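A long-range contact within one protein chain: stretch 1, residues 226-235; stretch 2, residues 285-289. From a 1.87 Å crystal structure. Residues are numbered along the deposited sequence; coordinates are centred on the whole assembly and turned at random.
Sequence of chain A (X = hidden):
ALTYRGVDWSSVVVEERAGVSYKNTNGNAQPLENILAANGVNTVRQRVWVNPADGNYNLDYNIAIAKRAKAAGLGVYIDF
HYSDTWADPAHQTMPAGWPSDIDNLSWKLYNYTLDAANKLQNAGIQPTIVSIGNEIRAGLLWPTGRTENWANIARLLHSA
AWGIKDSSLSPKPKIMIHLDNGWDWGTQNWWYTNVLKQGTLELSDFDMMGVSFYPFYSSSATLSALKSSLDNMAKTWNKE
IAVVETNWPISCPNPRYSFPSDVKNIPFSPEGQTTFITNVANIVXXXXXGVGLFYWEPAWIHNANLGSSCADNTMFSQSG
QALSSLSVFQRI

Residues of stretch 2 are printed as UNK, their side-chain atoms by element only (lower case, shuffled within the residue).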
# COMPACT_ATOMS: atom_id res chain seq x y z
N LEU A 226 8.75 13.18 8.10
CA LEU A 226 8.73 11.77 7.74
C LEU A 226 9.99 11.11 8.30
O LEU A 226 9.92 10.05 8.93
CB LEU A 226 8.71 11.60 6.21
CG LEU A 226 8.74 10.15 5.72
CD1 LEU A 226 7.50 9.42 6.21
CD2 LEU A 226 8.81 10.12 4.20
N LYS A 227 11.14 11.74 8.07
CA LYS A 227 12.40 11.21 8.56
C LYS A 227 12.36 11.01 10.07
O LYS A 227 12.71 9.93 10.58
CB LYS A 227 13.55 12.15 8.20
CG LYS A 227 14.87 11.85 8.91
CD LYS A 227 15.37 10.43 8.64
CE LYS A 227 16.76 10.23 9.25
NZ LYS A 227 17.26 8.83 9.09
N SER A 228 11.92 12.04 10.79
CA SER A 228 11.85 11.96 12.25
C SER A 228 10.89 10.88 12.73
O SER A 228 11.20 10.11 13.64
CB SER A 228 11.43 13.32 12.82
OG SER A 228 11.42 13.29 14.23
N SER A 229 9.71 10.82 12.11
CA SER A 229 8.71 9.83 12.49
C SER A 229 9.21 8.40 12.25
O SER A 229 9.15 7.56 13.14
CB SER A 229 7.41 10.06 11.70
OG SER A 229 6.41 9.14 12.08
N LEU A 230 9.71 8.14 11.05
CA LEU A 230 10.21 6.80 10.73
C LEU A 230 11.35 6.42 11.66
O LEU A 230 11.40 5.30 12.16
CB LEU A 230 10.66 6.73 9.26
CG LEU A 230 9.55 6.98 8.22
CD1 LEU A 230 10.10 6.71 6.83
CD2 LEU A 230 8.35 6.10 8.50
N ASP A 231 12.27 7.35 11.92
CA ASP A 231 13.38 7.08 12.83
C ASP A 231 12.84 6.66 14.20
O ASP A 231 13.34 5.72 14.80
CB ASP A 231 14.26 8.33 12.99
CG ASP A 231 15.41 8.40 11.99
OD1 ASP A 231 15.57 7.47 11.16
OD2 ASP A 231 16.16 9.39 12.04
N ASN A 232 11.83 7.38 14.68
CA ASN A 232 11.24 7.07 15.98
C ASN A 232 10.57 5.71 16.00
O ASN A 232 10.67 4.96 16.98
CB ASN A 232 10.24 8.16 16.38
CG ASN A 232 10.91 9.49 16.68
OD1 ASN A 232 12.13 9.54 16.88
ND2 ASN A 232 10.13 10.55 16.73
N MET A 233 9.87 5.38 14.91
CA MET A 233 9.19 4.09 14.81
C MET A 233 10.23 2.97 14.82
O MET A 233 10.04 1.94 15.47
CB MET A 233 8.39 4.02 13.51
CG MET A 233 7.22 4.99 13.46
SD MET A 233 6.49 5.11 11.81
CE MET A 233 5.89 3.42 11.58
N ALA A 234 11.32 3.19 14.09
CA ALA A 234 12.38 2.20 13.98
C ALA A 234 13.07 1.90 15.31
O ALA A 234 13.27 0.74 15.67
CB ALA A 234 13.42 2.66 12.96
N LYS A 235 13.43 2.94 16.04
CA LYS A 235 14.12 2.68 17.29
C LYS A 235 13.19 2.21 18.41
O LYS A 235 13.65 1.59 19.37
CB LYS A 235 14.89 3.91 17.73
CG LYS A 235 14.10 4.86 18.55
CD LYS A 235 14.91 5.33 19.72
CE LYS A 235 15.56 6.66 19.43
NZ LYS A 235 16.14 7.28 20.65
N UNK A 285 15.63 4.79 3.14
CA UNK A 285 16.89 4.08 3.24
C UNK A 285 17.77 4.57 4.38
O UNK A 285 18.61 3.83 4.88
o UNK A 285 17.01 3.47 0.89
c UNK A 285 17.67 4.18 1.92
N UNK A 286 17.57 5.82 4.81
CA UNK A 286 18.37 6.38 5.89
C UNK A 286 17.84 5.94 7.25
O UNK A 286 18.44 6.23 8.29
o UNK A 286 17.11 8.42 6.31
c UNK A 286 18.35 7.91 5.83
N UNK A 287 16.72 5.23 7.24
CA UNK A 287 16.10 4.75 8.47
C UNK A 287 16.52 3.31 8.75
O UNK A 287 16.67 2.51 7.83
c UNK A 287 13.91 4.25 9.63
c UNK A 287 14.56 4.82 8.37
c UNK A 287 14.13 6.25 8.16
N UNK A 288 16.72 2.99 10.02
CA UNK A 288 17.09 1.64 10.41
C UNK A 288 16.01 0.68 9.93
O UNK A 288 14.85 0.78 10.32
c UNK A 288 17.25 1.54 11.93
o UNK A 288 17.59 0.22 12.32
N UNK A 289 16.40 -0.26 9.07
CA UNK A 289 15.49 -1.24 8.50
C UNK A 289 14.45 -0.64 7.56
O UNK A 289 13.37 -1.22 7.39
n UNK A 289 15.26 -4.96 11.04
c UNK A 289 14.79 -2.03 9.61
c UNK A 289 15.72 -2.57 10.68
c UNK A 289 14.61 -6.04 11.47
n UNK A 289 14.92 -7.23 10.96
c UNK A 289 15.02 -3.61 11.54
n UNK A 289 13.67 -5.95 12.40
O HOH W 1 16.77 5.20 11.97

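Position 285 carries two side-chain atoms, one carbon and one oxygen. The oxygen is bonded to the carbon, which is CB, as in a primary alcohol, and neither atom comes within reach of stretch 1. Two atoms ending in a hydroxyl leave one possibility among the standard residues: Ser285. Its hydroxyl is hydrogen-bonded elsewhere in the structure, and the residue takes no part in the contact.

Position 286 has the same composition, one carbon followed by one oxygen, but here the CA-to-CB bond points toward the helix of stretch 1. The oxygen lies 2.8 Å from NZ of Lys227, a short polar approach. With no further carbon on CB, threonine is excluded, and the residue is Ser286. The ammonium group of Lys227 donates a hydrogen bond to the hydroxyl, NZ to OG 2.8 Å. The backbone O of Ser286 is also near, 3.0 Å from Lys227 NZ, but the angle is too poor for a hydrogen bond.

Position 287 has three carbons and no polar side-chain atom. One of them is bonded to CA and carries the other two, so the side chain forks at CB and ends there. It meets stretch 1 chiefly at Leu230, Asp231 and Ala234, and its CA is 5.6 Å from CA of Asp231. A three-carbon side chain branched at CB is that of valine, hence Val287. With chi1 in the t rotamer, CG2 packs against CB of Leu230 at 3.7 Å and lies 3.5 Å from OD1 of Asp231; CG1 is 3.7 Å from CB of Ala234 and also within 4.1 Å of CB of Leu230.

Position 288 again shows one carbon and one oxygen, with CB directed toward the helix, 4.1 Å from CB of Ala234. The unbranched hydroxymethyl group identifies Ser288. Its backbone contributes more closely than its side chain, O lying 3.5 Å from CB of Ala234.

Position 289 has a long side chain of seven atoms: three carbons, a nitrogen, then a carbon bearing two more nitrogens. This terminal guanidinium defines Arg289. CB points sideways and the end of the chain leads off from stretch 1, with no contact.

The contact joins an apolar centre to a polar margin. Leu230 and Ala234, one helical turn apart, present their CB atoms toward stretch 2, and the fork of Val287 spans them; Val287 accordingly loses the largest area to the other stretch. Beside this patch, Lys227 and Asp231, also one turn apart, form a salt bridge, NZ to OD1 3.0 Å, and the same ammonium group donates to Ser286 OG. Asp231 in turn reaches stretch 2 through a water, which donates to its OD1 at 2.7 Å and accepts from N of Ser288 at 2.9 Å. Stretch 2 is thus secured to the helix by side-chain packing, one direct hydrogen bond and a water bridge, with 268 Å² buried, both sides summed.

Stretch 2 285-289: SSVSR
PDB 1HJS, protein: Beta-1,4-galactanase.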